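Local coordinates for N-acetyltransferase domain-containing protein (Xanthomonas campestris pv. campestris, PDB 2OZH) that probably acts as an acyltransferase of the GNAT family, moving an acyl group from a coenzyme A thioester to an acceptor that is not yet known, at residues V57-V62 with D74-P79; L46-F51 with D92-H97; P3-S8 with R84-A89; L18-L23 with I33-V38. All blocks are in the same frame, centred on the assembly; numbering follows the deposited sequence.

Contact 1: V57-V62 with D74-P79; sequences VAFARV and DVFVLP. With EDO (1,2-ethanediol), chain E.
One face of the F76 ring carries CB of F59, which sits towards the rim and 3.8 Å from the ring centroid. The F59 and F76 rings meet obliquely, neither stacked nor edge-to-face, while D74 O approaches the F59 ring obliquely at F59 CD2 (3.4 Å) and D74 CB lies near F59 CE2. At the edge of the R61 guanidinium, in its plane, is D74 OD2. The two strands form an antiparallel hairpin in the central sheet of the GNAT fold, and the faces differ in character: A58, A60, V75 and V77 on one, F59, F76 and the R61–D74 pair on the other, covered in part by I19, T22 and L23 of helix 16-26. A chi1 of 70° sets F76 CG between its backbone N and carbonyl carbon.

F59 and F76 are the hydrogen-bonded pair, F59 N giving to F76 O at 2.9 Å and F76 N to F59 O. Further along, L78 N reaches V57 O at 3.0 Å, just where V57 and A58 both face G50 in a classic beta bulge. On the other face A58 CB meets V77 CG2 at 3.8 Å. V75 N is turned to a bound ethanediol that also bonds A109 O of the parallel strand 105-109.

The salt bridge is side-on, with NE and NH2 of R61 both gripping one carboxylate oxygen. W29 NE1 holds D74 OD1, and D65 of the second subunit pairs with R61 NH1. R61 NE lies 2.7 Å from D74 OD2, approaching on the anti side, 30° out of the carboxylate plane.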
loop_
_atom_site.group_PDB
_atom_site.type_symbol
_atom_site.label_atom_id
_atom_site.label_comp_id
_atom_site.label_asym_id
_atom_site.label_seq_id
_atom_site.Cartn_x
_atom_site.Cartn_y
_atom_site.Cartn_z
ATOM N N VAL A 57 12.978 20.712 2.422
ATOM C CA VAL A 57 13.193 20.928 0.992
ATOM C C VAL A 57 12.695 19.777 0.125
ATOM O O VAL A 57 12.607 19.939 -1.096
ATOM C CB VAL A 57 14.681 21.162 0.684
ATOM C CG1 VAL A 57 15.176 22.399 1.474
ATOM C CG2 VAL A 57 15.532 19.970 0.952
ATOM N N ALA A 58 12.380 18.618 0.710
ATOM C CA ALA A 58 12.018 17.453 -0.106
ATOM C C ALA A 58 11.226 16.494 0.746
ATOM O O ALA A 58 11.257 16.556 1.982
ATOM C CB ALA A 58 13.265 16.768 -0.644
ATOM N N PHE A 59 10.524 15.562 0.089
ATOM C CA PHE A 59 9.648 14.617 0.758
ATOM C C PHE A 59 9.470 13.377 -0.096
ATOM O O PHE A 59 9.501 13.445 -1.318
ATOM C CB PHE A 59 8.263 15.273 0.902
ATOM C CG PHE A 59 7.250 14.523 1.764
ATOM C CD1 PHE A 59 7.505 14.247 3.094
ATOM C CD2 PHE A 59 6.044 14.113 1.237
ATOM C CE1 PHE A 59 6.564 13.596 3.880
ATOM C CE2 PHE A 59 5.113 13.500 2.002
ATOM C CZ PHE A 59 5.337 13.255 3.325
ATOM N N ALA A 60 9.265 12.256 0.583
ATOM C CA ALA A 60 8.805 11.019 -0.051
ATOM C C ALA A 60 8.040 10.251 0.982
ATOM O O ALA A 60 8.336 10.334 2.165
ATOM C CB ALA A 60 10.009 10.181 -0.546
ATOM N N ARG A 61 7.040 9.500 0.552
ATOM C CA ARG A 61 6.146 8.833 1.476
ATOM C C ARG A 61 5.904 7.385 1.066
ATOM O O ARG A 61 5.654 7.118 -0.104
ATOM C CB ARG A 61 4.811 9.575 1.585
ATOM C CG ARG A 61 3.909 9.024 2.686
ATOM C CD ARG A 61 2.780 9.974 3.016
ATOM N NE ARG A 61 1.832 10.156 1.933
ATOM C CZ ARG A 61 0.733 9.433 1.772
ATOM N NH1 ARG A 61 0.484 8.389 2.546
ATOM N NH2 ARG A 61 -0.135 9.768 0.847
ATOM N N VAL A 62 6.014 6.489 2.028
ATOM C CA VAL A 62 5.842 5.066 1.788
ATOM C C VAL A 62 4.707 4.515 2.655
ATOM O O VAL A 62 4.676 4.732 3.860
ATOM C CB VAL A 62 7.159 4.308 2.051
ATOM C CG1 VAL A 62 6.968 2.792 1.880
ATOM C CG2 VAL A 62 8.259 4.813 1.148
ATOM N N ASP A 74 3.970 10.726 -3.318
ATOM C CA ASP A 74 4.153 12.080 -2.789
ATOM C C ASP A 74 5.596 12.579 -2.879
ATOM O O ASP A 74 5.989 13.456 -2.132
ATOM C CB ASP A 74 3.621 12.212 -1.367
ATOM C CG ASP A 74 2.106 12.104 -1.274
ATOM O OD1 ASP A 74 1.400 12.315 -2.269
ATOM O OD2 ASP A 74 1.631 11.918 -0.134
ATOM N N VAL A 75 6.375 12.090 -3.819
ATOM C CA VAL A 75 7.775 12.501 -3.940
ATOM C C VAL A 75 7.854 13.885 -4.514
ATOM O O VAL A 75 7.271 14.192 -5.585
ATOM C CB VAL A 75 8.568 11.508 -4.815
ATOM C CG1 VAL A 75 9.998 12.007 -5.049
ATOM C CG2 VAL A 75 8.583 10.119 -4.184
ATOM N N PHE A 76 8.584 14.778 -3.827
ATOM C CA PHE A 76 8.847 16.071 -4.389
ATOM C C PHE A 76 10.140 16.660 -3.815
ATOM O O PHE A 76 10.572 16.324 -2.720
ATOM C CB PHE A 76 7.671 17.054 -4.186
ATOM C CG PHE A 76 7.428 17.517 -2.753
ATOM C CD1 PHE A 76 8.217 18.494 -2.180
ATOM C CD2 PHE A 76 6.360 17.045 -2.019
ATOM C CE1 PHE A 76 7.967 18.987 -0.881
ATOM C CE2 PHE A 76 6.114 17.510 -0.741
ATOM C CZ PHE A 76 6.911 18.449 -0.168
ATOM N N VAL A 77 10.693 17.587 -4.606
ATOM C CA VAL A 77 11.767 18.495 -4.200
ATOM C C VAL A 77 11.314 19.888 -4.579
ATOM O O VAL A 77 10.840 20.082 -5.692
ATOM C CB VAL A 77 13.095 18.141 -4.884
ATOM C CG1 VAL A 77 14.158 19.158 -4.556
ATOM C CG2 VAL A 77 13.545 16.745 -4.483
ATOM N N LEU A 78 11.460 20.865 -3.677
ATOM C CA LEU A 78 11.062 22.229 -3.992
ATOM C C LEU A 78 11.890 22.752 -5.145
ATOM O O LEU A 78 13.079 22.422 -5.274
ATOM C CB LEU A 78 11.166 23.121 -2.777
ATOM C CG LEU A 78 10.207 22.757 -1.636
ATOM C CD1 LEU A 78 10.431 23.741 -0.508
ATOM C CD2 LEU A 78 8.742 22.736 -2.101
ATOM N N PRO A 79 11.297 23.551 -6.031
ATOM C CA PRO A 79 11.980 23.927 -7.261
ATOM C C PRO A 79 13.320 24.601 -7.102
ATOM O O PRO A 79 14.237 24.332 -7.908
ATOM C CB PRO A 79 10.986 24.890 -7.935
ATOM C CG PRO A 79 9.672 24.476 -7.443
ATOM C CD PRO A 79 9.894 24.022 -6.005
HETATM C C1 EDO E . 6.560 8.924 -6.509
HETATM O O1 EDO E . 5.691 9.934 -5.959
HETATM C C2 EDO E . 5.852 8.094 -7.541
HETATM O O2 EDO E . 5.594 8.849 -8.728
HETATM O O HOH W 1 -1.313 11.607 -1.800
#

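Contact 2: L46-F51 with D92-H97; sequences LCFGGF and DAVMAH
Helix 86-96 lies across one face of the GNAT sheet, and F48 of strand 46-52 packs against A93 and V94 of the helix and H97 just beyond it. CG2 of V94 stands over the centre of the F48 ring, 3.7 Å from the centroid and 9° off the normal, a close CH-pi contact. Next to it, A93 CB touches F48 CD2 at 3.9 Å, and the A93 carbonyl approaches the ring obliquely near CE2.

Just past the helix, H97 turns back over the strand. Its CG is anti to the backbone N (chi1 -167°), and H97 CD2 lies 3.9 Å from F48 CZ, the two ring planes steeply inclined to each other. L46 and H97 reach towards each other tip to tip: CD2 of L46 sits over the centre of the H97 imidazole, 3.7 Å from the centroid. The backbone N of D99 hydrogen-bonds to H97 ND1 and so helps fix the rotation of the ring that L46 meets.

No hydrogen bond crosses between the two segments; the contact is made by methyl groups over ring faces and by other apolar contacts, an attachment that depends on shape rather than on polar pairing.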
loop_
_atom_site.group_PDB
_atom_site.type_symbol
_atom_site.label_atom_id
_atom_site.label_comp_id
_atom_site.label_asym_id
_atom_site.label_seq_id
_atom_site.Cartn_x
_atom_site.Cartn_y
_atom_site.Cartn_z
ATOM N N LEU A 46 5.313 5.717 6.492
ATOM C CA LEU A 46 6.727 5.915 6.735
ATOM C C LEU A 46 7.185 7.024 5.812
ATOM O O LEU A 46 7.199 6.901 4.594
ATOM C CB LEU A 46 7.525 4.639 6.474
ATOM C CG LEU A 46 9.036 4.728 6.681
ATOM C CD1 LEU A 46 9.392 5.098 8.085
ATOM C CD2 LEU A 46 9.672 3.379 6.342
ATOM N N CYS A 47 7.457 8.179 6.409
ATOM C CA CYS A 47 7.721 9.395 5.665
ATOM C C CYS A 47 9.190 9.752 5.743
ATOM O O CYS A 47 9.832 9.574 6.786
ATOM C CB CYS A 47 6.909 10.567 6.197
ATOM S SG CYS A 47 5.122 10.324 6.127
ATOM N N PHE A 48 9.707 10.256 4.626
ATOM C CA PHE A 48 11.118 10.667 4.485
ATOM C C PHE A 48 11.116 12.163 4.199
ATOM O O PHE A 48 10.634 12.609 3.157
ATOM C CB PHE A 48 11.787 9.899 3.331
ATOM C CG PHE A 48 11.864 8.419 3.592
ATOM C CD1 PHE A 48 10.756 7.622 3.443
ATOM C CD2 PHE A 48 13.050 7.814 4.010
ATOM C CE1 PHE A 48 10.820 6.263 3.713
ATOM C CE2 PHE A 48 13.114 6.473 4.292
ATOM C CZ PHE A 48 12.001 5.696 4.141
ATOM N N GLY A 49 11.664 12.927 5.122
ATOM C CA GLY A 49 11.816 14.355 4.902
ATOM C C GLY A 49 13.255 14.689 4.638
ATOM O O GLY A 49 14.152 14.125 5.252
ATOM N N GLY A 50 13.494 15.628 3.737
ATOM C CA GLY A 50 14.811 16.171 3.514
ATOM C C GLY A 50 14.846 17.636 3.934
ATOM O O GLY A 50 13.908 18.374 3.651
ATOM N N PHE A 51 15.900 17.979 4.655
ATOM C CA PHE A 51 16.002 19.286 5.300
ATOM C C PHE A 51 17.359 19.913 5.051
ATOM O O PHE A 51 18.382 19.212 5.095
ATOM C CB PHE A 51 15.810 19.150 6.815
ATOM C CG PHE A 51 14.507 18.491 7.204
ATOM C CD1 PHE A 51 14.408 17.118 7.244
ATOM C CD2 PHE A 51 13.379 19.241 7.505
ATOM C CE1 PHE A 51 13.246 16.503 7.581
ATOM C CE2 PHE A 51 12.200 18.640 7.829
ATOM C CZ PHE A 51 12.118 17.294 7.886
ATOM N N ASP A 92 17.618 6.855 -1.900
ATOM C CA ASP A 92 18.624 5.994 -1.307
ATOM C C ASP A 92 18.204 5.556 0.096
ATOM O O ASP A 92 18.360 4.382 0.476
ATOM C CB ASP A 92 19.996 6.678 -1.252
ATOM C CG ASP A 92 20.688 6.781 -2.600
ATOM O OD1 ASP A 92 20.256 6.173 -3.588
ATOM O OD2 ASP A 92 21.709 7.526 -2.639
ATOM N N ALA A 93 17.624 6.476 0.877
ATOM C CA ALA A 93 17.177 6.164 2.207
ATOM C C ALA A 93 15.986 5.209 2.170
ATOM O O ALA A 93 15.878 4.316 3.013
ATOM C CB ALA A 93 16.781 7.437 2.924
ATOM N N VAL A 94 15.079 5.402 1.219
ATOM C CA VAL A 94 13.969 4.447 1.042
ATOM C C VAL A 94 14.474 3.053 0.743
ATOM O O VAL A 94 14.033 2.059 1.353
ATOM C CB VAL A 94 12.997 4.914 -0.064
ATOM C CG1 VAL A 94 11.936 3.880 -0.393
ATOM C CG2 VAL A 94 12.330 6.248 0.309
HETATM N N MSE A 95 15.402 2.962 -0.203
HETATM C CA MSE A 95 15.884 1.651 -0.622
HETATM C C MSE A 95 16.671 0.969 0.478
HETATM O O MSE A 95 16.725 -0.291 0.517
HETATM C CB MSE A 95 16.753 1.773 -1.870
HETATM C CG MSE A 95 16.049 2.193 -3.112
HETATM SE SE MSE A 95 14.810 0.848 -3.848
HETATM C CE MSE A 95 13.363 1.605 -2.995
ATOM N N ALA A 96 17.296 1.743 1.360
ATOM C CA ALA A 96 18.108 1.199 2.446
ATOM C C ALA A 96 17.369 1.036 3.756
ATOM O O ALA A 96 17.945 0.549 4.731
ATOM C CB ALA A 96 19.381 2.075 2.687
ATOM N N HIS A 97 16.102 1.479 3.832
ATOM C CA HIS A 97 15.471 1.529 5.139
ATOM C C HIS A 97 15.288 0.137 5.745
ATOM O O HIS A 97 14.828 -0.758 5.066
ATOM C CB HIS A 97 14.103 2.219 5.042
ATOM C CG HIS A 97 13.555 2.582 6.378
ATOM N ND1 HIS A 97 12.926 1.657 7.192
ATOM C CD2 HIS A 97 13.617 3.736 7.081
ATOM C CE1 HIS A 97 12.616 2.239 8.337
ATOM N NE2 HIS A 97 13.015 3.506 8.292
#

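Contact 3: P3-S8 with R84-A89; sequences PHVHVS and RGYSKA. With SO4 (sulfate ion), chain B.
H4 O and Y86 OH are bridged by one water, which donates to H4 O at 2.6 Å and lies 2.6 Å from Y86 OH. This water is a polar link between the N-terminal arm leading into strand 6-8, an edge strand of the GNAT sheet within the chain, and the start of helix 86-96. The rest of the side-chain contact is largely apolar, and no direct hydrogen bond joins the segments.

Y86 is wedged between two side chains. R84 CB lies over one face of its ring and V5 CG2 over the opposite one, both offset towards the rim. At the edge, in the ring plane, P3 CB meets Y86 CE1 at 3.5 Å. The same P3 CB sits only 3.0 Å from R84 O, so the proline is tightly seated against the backbone before the helix. V5 holds CG1 between its backbone N and carbonyl carbon (chi1 62°), and V5 CG1 reaches A89 CB at 3.8 Å.

G85 is the N-cap residue, with a positive phi of 88°, and its carbonyl oxygen accepts from A89 N. At this helix start S87 N bonds O3 of a bound sulfate at 3.0 Å and S87 OG bonds sulfate O2 at 2.7 Å, with G83 N a further donor. In GNAT enzymes the loop and helix start that follow the fourth strand, here 69-77, bind the acyl-CoA pyrophosphate; the sulfate, probably from the crystallisation liquor, is consistent with that anion site.

Two residues on from V5, V7 packs on the helix beside L90 and A93, and V7 CG2 stands 4.1 Å from A89 CB.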
loop_
_atom_site.group_PDB
_atom_site.type_symbol
_atom_site.label_atom_id
_atom_site.label_comp_id
_atom_site.label_asym_id
_atom_site.label_seq_id
_atom_site.Cartn_x
_atom_site.Cartn_y
_atom_site.Cartn_z
ATOM N N PRO A 3 25.470 16.781 -1.994
ATOM C CA PRO A 3 24.502 17.573 -1.247
ATOM C C PRO A 3 24.756 17.551 0.231
ATOM O O PRO A 3 25.177 16.537 0.781
ATOM C CB PRO A 3 23.169 16.855 -1.526
ATOM C CG PRO A 3 23.516 15.493 -1.782
ATOM C CD PRO A 3 24.855 15.544 -2.508
ATOM N N HIS A 4 24.479 18.660 0.892
ATOM C CA HIS A 4 24.433 18.650 2.329
ATOM C C HIS A 4 22.930 18.668 2.647
ATOM O O HIS A 4 22.329 19.726 2.668
ATOM C CB HIS A 4 25.169 19.877 2.872
ATOM C CG HIS A 4 26.514 20.105 2.243
ATOM N ND1 HIS A 4 27.329 19.076 1.814
ATOM C CD2 HIS A 4 27.183 21.251 1.975
ATOM C CE1 HIS A 4 28.441 19.583 1.308
ATOM N NE2 HIS A 4 28.381 20.900 1.400
ATOM N N VAL A 5 22.348 17.495 2.860
ATOM C CA VAL A 5 20.909 17.392 3.191
ATOM C C VAL A 5 20.698 16.401 4.297
ATOM O O VAL A 5 21.274 15.318 4.307
ATOM C CB VAL A 5 20.046 17.023 1.942
ATOM C CG1 VAL A 5 20.453 15.647 1.381
ATOM C CG2 VAL A 5 18.568 17.074 2.198
ATOM N N HIS A 6 19.798 16.728 5.218
ATOM C CA HIS A 6 19.478 15.807 6.274
ATOM C C HIS A 6 18.242 15.020 5.880
ATOM O O HIS A 6 17.231 15.613 5.480
ATOM C CB HIS A 6 19.112 16.582 7.542
ATOM C CG HIS A 6 20.192 17.452 8.059
ATOM N ND1 HIS A 6 21.318 16.949 8.675
ATOM C CD2 HIS A 6 20.319 18.796 8.075
ATOM C CE1 HIS A 6 22.089 17.958 9.041
ATOM N NE2 HIS A 6 21.512 19.089 8.680
ATOM N N VAL A 7 18.267 13.684 6.024
ATOM C CA VAL A 7 17.133 12.840 5.714
ATOM C C VAL A 7 16.653 12.239 7.016
ATOM O O VAL A 7 17.450 11.671 7.784
ATOM C CB VAL A 7 17.479 11.713 4.699
ATOM C CG1 VAL A 7 16.252 10.872 4.445
ATOM C CG2 VAL A 7 17.962 12.360 3.376
ATOM N N SER A 8 15.370 12.404 7.309
ATOM C CA SER A 8 14.780 11.865 8.516
ATOM C C SER A 8 13.500 11.125 8.239
ATOM O O SER A 8 12.774 11.447 7.285
ATOM C CB SER A 8 14.463 12.998 9.473
ATOM O OG SER A 8 13.901 12.518 10.711
ATOM N N ARG A 84 20.451 19.037 -6.926
ATOM C CA ARG A 84 21.443 18.941 -5.881
ATOM C C ARG A 84 21.567 17.560 -5.279
ATOM O O ARG A 84 22.266 17.376 -4.307
ATOM C CB ARG A 84 21.145 19.973 -4.794
ATOM C CG ARG A 84 21.297 21.371 -5.282
ATOM C CD ARG A 84 20.826 22.360 -4.241
ATOM N NE ARG A 84 21.101 23.759 -4.558
ATOM C CZ ARG A 84 22.143 24.459 -4.094
ATOM N NH1 ARG A 84 23.067 23.909 -3.305
ATOM N NH2 ARG A 84 22.266 25.735 -4.447
ATOM N N GLY A 85 20.849 16.587 -5.810
ATOM C CA GLY A 85 20.875 15.244 -5.307
ATOM C C GLY A 85 19.903 14.941 -4.196
ATOM O O GLY A 85 19.980 13.843 -3.612
ATOM N N TYR A 86 18.982 15.861 -3.908
ATOM C CA TYR A 86 18.051 15.621 -2.786
ATOM C C TYR A 86 17.056 14.482 -3.068
ATOM O O TYR A 86 16.785 13.685 -2.143
ATOM C CB TYR A 86 17.355 16.926 -2.387
ATOM C CG TYR A 86 18.253 18.063 -1.975
ATOM C CD1 TYR A 86 19.595 17.852 -1.618
ATOM C CD2 TYR A 86 17.781 19.351 -1.892
ATOM C CE1 TYR A 86 20.403 18.900 -1.256
ATOM C CE2 TYR A 86 18.577 20.397 -1.511
ATOM C CZ TYR A 86 19.907 20.171 -1.187
ATOM O OH TYR A 86 20.666 21.230 -0.833
ATOM N N SER A 87 16.556 14.323 -4.301
ATOM C CA SER A 87 15.674 13.174 -4.647
ATOM C C SER A 87 16.391 11.873 -4.407
ATOM O O SER A 87 15.847 10.922 -3.814
ATOM C CB SER A 87 15.218 13.179 -6.124
ATOM O OG SER A 87 14.190 14.113 -6.352
ATOM N N LYS A 88 17.624 11.791 -4.907
ATOM C CA LYS A 88 18.422 10.606 -4.777
ATOM C C LYS A 88 18.700 10.330 -3.307
ATOM O O LYS A 88 18.708 9.196 -2.897
ATOM C CB LYS A 88 19.760 10.737 -5.548
ATOM C CG LYS A 88 20.758 9.566 -5.278
ATOM C CD LYS A 88 22.151 9.778 -5.887
ATOM C CE LYS A 88 22.977 8.496 -5.867
ATOM N NZ LYS A 88 23.603 8.292 -4.523
ATOM N N ALA A 89 18.941 11.371 -2.512
ATOM C CA ALA A 89 19.219 11.146 -1.095
ATOM C C ALA A 89 18.012 10.474 -0.440
ATOM O O ALA A 89 18.141 9.529 0.365
ATOM C CB ALA A 89 19.575 12.452 -0.376
HETATM S S SO4 B . 16.610 16.249 -7.978
HETATM O O1 SO4 B . 17.451 15.558 -8.935
HETATM O O2 SO4 B . 15.290 15.663 -8.215
HETATM O O3 SO4 B . 17.225 15.827 -6.764
HETATM O O4 SO4 B . 16.450 17.666 -8.270
HETATM O O HOH W 2 22.879 21.203 0.538
#

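Contact 4: L18-L23 with I33-V38; sequences LIHRTL and IPLALV
H20 reaches from its helix to the backbone of I33 and L35, starting at H20 CB, which touches L35 CD1 at 4.0 Å. CG, anti to the backbone N (chi1 174°), has the same methyl beside it. From there the ring runs across L35, the two side chains crossing at about a right angle: ND1 and CE1 of H20 both lie against L35 CB, H20 CE1 at 3.6 Å, while L35 CA stands above the ring centre. On the other branch H20 CD2 has I33 O at 3.3 Å and V38 CG2 at 4.0 Å, the methyl approaching obliquely. At the tip, H20 NE2 makes only a weak, bent hydrogen bond to I33 O, 3.2 Å long with an angle of 123°, although the oxygen lies at the ring edge and in its plane.

The two segments belong to helices 16-26 and 35-43, the helical pair that in the GNAT fold is inserted between the first two strands of the sheet. The first of them lies against strands 55-64 and 69-77, with I19 on F59 and T22 on F76, and the second packs against the first through L35 and V38. P34 is the N-cap of the second helix, and its carbonyl oxygen accepts from V38 N.

Away from the imidazole the contact is aliphatic. I19 CG2 meets V38 CG1 at 4.1 Å. L23 CB has I33 CG2 beside it, and I33 also touches T68 of the second subunit. On the first helix, L18 O accepts from both T22 N and T22 OG1, the hydroxyl at 2.9 Å, and these two donors approach from opposite faces of the carbonyl plane.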
loop_
_atom_site.group_PDB
_atom_site.type_symbol
_atom_site.label_atom_id
_atom_site.label_comp_id
_atom_site.label_asym_id
_atom_site.label_seq_id
_atom_site.Cartn_x
_atom_site.Cartn_y
_atom_site.Cartn_z
ATOM N N LEU A 18 3.884 23.033 4.729
ATOM C CA LEU A 18 4.586 23.020 3.443
ATOM C C LEU A 18 4.156 21.838 2.583
ATOM O O LEU A 18 3.967 21.976 1.362
ATOM C CB LEU A 18 6.105 22.955 3.675
ATOM C CG LEU A 18 6.961 22.765 2.422
ATOM C CD1 LEU A 18 7.035 23.987 1.580
ATOM C CD2 LEU A 18 8.345 22.246 2.784
ATOM N N ILE A 19 4.064 20.654 3.181
ATOM C CA ILE A 19 3.702 19.481 2.440
ATOM C C ILE A 19 2.284 19.641 1.909
ATOM O O ILE A 19 1.995 19.301 0.771
ATOM C CB ILE A 19 3.840 18.217 3.326
ATOM C CG1 ILE A 19 5.290 17.967 3.700
ATOM C CG2 ILE A 19 3.230 17.002 2.634
ATOM C CD1 ILE A 19 5.409 17.032 4.890
ATOM N N HIS A 20 1.365 20.071 2.755
ATOM C CA HIS A 20 -0.003 20.303 2.344
ATOM C C HIS A 20 -0.096 21.286 1.187
ATOM O O HIS A 20 -0.765 21.018 0.181
ATOM C CB HIS A 20 -0.814 20.808 3.538
ATOM C CG HIS A 20 -2.217 21.220 3.224
ATOM N ND1 HIS A 20 -2.803 22.294 3.861
ATOM C CD2 HIS A 20 -3.136 20.723 2.366
ATOM C CE1 HIS A 20 -4.033 22.445 3.377
ATOM N NE2 HIS A 20 -4.273 21.485 2.496
ATOM N N ARG A 21 0.544 22.434 1.305
ATOM C CA ARG A 21 0.480 23.423 0.225
ATOM C C ARG A 21 1.046 22.862 -1.064
ATOM O O ARG A 21 0.487 23.042 -2.139
ATOM C CB ARG A 21 1.235 24.700 0.642
ATOM C CG ARG A 21 0.571 25.468 1.789
ATOM C CD ARG A 21 1.574 26.466 2.558
ATOM N NE ARG A 21 0.931 26.837 3.815
ATOM C CZ ARG A 21 1.397 26.699 5.022
ATOM N NH1 ARG A 21 2.670 26.335 5.260
ATOM N NH2 ARG A 21 0.573 26.894 6.032
ATOM N N THR A 22 2.186 22.188 -0.956
ATOM C CA THR A 22 2.864 21.630 -2.131
ATOM C C THR A 22 2.000 20.601 -2.817
ATOM O O THR A 22 1.782 20.650 -4.037
ATOM C CB THR A 22 4.219 21.046 -1.741
ATOM O OG1 THR A 22 5.091 22.088 -1.266
ATOM C CG2 THR A 22 4.873 20.324 -2.928
ATOM N N LEU A 23 1.503 19.648 -2.045
ATOM C CA LEU A 23 0.683 18.584 -2.628
ATOM C C LEU A 23 -0.605 19.150 -3.210
ATOM O O LEU A 23 -1.020 18.800 -4.326
ATOM C CB LEU A 23 0.379 17.496 -1.590
ATOM C CG LEU A 23 1.578 16.670 -1.122
ATOM C CD1 LEU A 23 1.128 15.638 -0.147
ATOM C CD2 LEU A 23 2.307 16.006 -2.292
ATOM N N ILE A 33 -6.021 18.435 -2.018
ATOM C CA ILE A 33 -6.114 17.502 -0.884
ATOM C C ILE A 33 -6.321 18.290 0.425
ATOM O O ILE A 33 -5.625 19.299 0.670
ATOM C CB ILE A 33 -4.871 16.588 -0.785
ATOM C CG1 ILE A 33 -5.102 15.492 0.273
ATOM C CG2 ILE A 33 -3.579 17.371 -0.523
ATOM C CD1 ILE A 33 -4.078 14.405 0.272
ATOM N N PRO A 34 -7.290 17.872 1.264
ATOM C CA PRO A 34 -7.434 18.566 2.554
ATOM C C PRO A 34 -6.312 18.327 3.530
ATOM O O PRO A 34 -5.693 17.274 3.539
ATOM C CB PRO A 34 -8.748 18.012 3.133
ATOM C CG PRO A 34 -9.451 17.390 1.947
ATOM C CD PRO A 34 -8.380 16.891 1.034
ATOM N N LEU A 35 -6.041 19.335 4.357
ATOM C CA LEU A 35 -5.040 19.248 5.411
ATOM C C LEU A 35 -5.237 18.030 6.295
ATOM O O LEU A 35 -4.299 17.354 6.633
ATOM C CB LEU A 35 -5.052 20.518 6.250
ATOM C CG LEU A 35 -4.110 20.540 7.450
ATOM C CD1 LEU A 35 -2.653 20.324 7.043
ATOM C CD2 LEU A 35 -4.230 21.841 8.198
ATOM N N ALA A 36 -6.478 17.756 6.672
ATOM C CA ALA A 36 -6.728 16.657 7.597
ATOM C C ALA A 36 -6.335 15.348 6.979
ATOM O O ALA A 36 -5.877 14.431 7.693
ATOM C CB ALA A 36 -8.203 16.632 8.008
ATOM N N LEU A 37 -6.468 15.204 5.661
ATOM C CA LEU A 37 -6.068 13.979 4.990
ATOM C C LEU A 37 -4.565 13.892 4.891
ATOM O O LEU A 37 -3.981 12.814 4.979
ATOM C CB LEU A 37 -6.682 13.813 3.594
ATOM C CG LEU A 37 -8.132 13.450 3.523
ATOM C CD1 LEU A 37 -8.463 13.049 2.084
ATOM C CD2 LEU A 37 -8.465 12.297 4.512
ATOM N N VAL A 38 -3.902 15.020 4.633
ATOM C CA VAL A 38 -2.429 15.034 4.633
ATOM C C VAL A 38 -1.924 14.565 5.984
ATOM O O VAL A 38 -1.036 13.721 6.049
ATOM C CB VAL A 38 -1.897 16.453 4.285
ATOM C CG1 VAL A 38 -0.385 16.514 4.457
ATOM C CG2 VAL A 38 -2.270 16.812 2.856
#

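In the fold
Contact 1 is the buried core of the set, the one whose two segments are neighbouring strands and which combines backbone hydrogen bonds with a salt bridge. Contacts 2 and 3 both use helix 86-96 over the same side of the sheet: the first, partly buried, sets methyl groups on ring faces, while the second lies at the surface, with a water bridge and a sulfate beside it. F51 N to H6 O and G49 N to S8 O tie their strands together. Contact 4, on the other side, is partly buried, with one weak imidazole–carbonyl bond amid aliphatic contacts; its helix 16-26 rests on F59 and F76 of contact 1, and its centre is about 22 Å from that of contact 3.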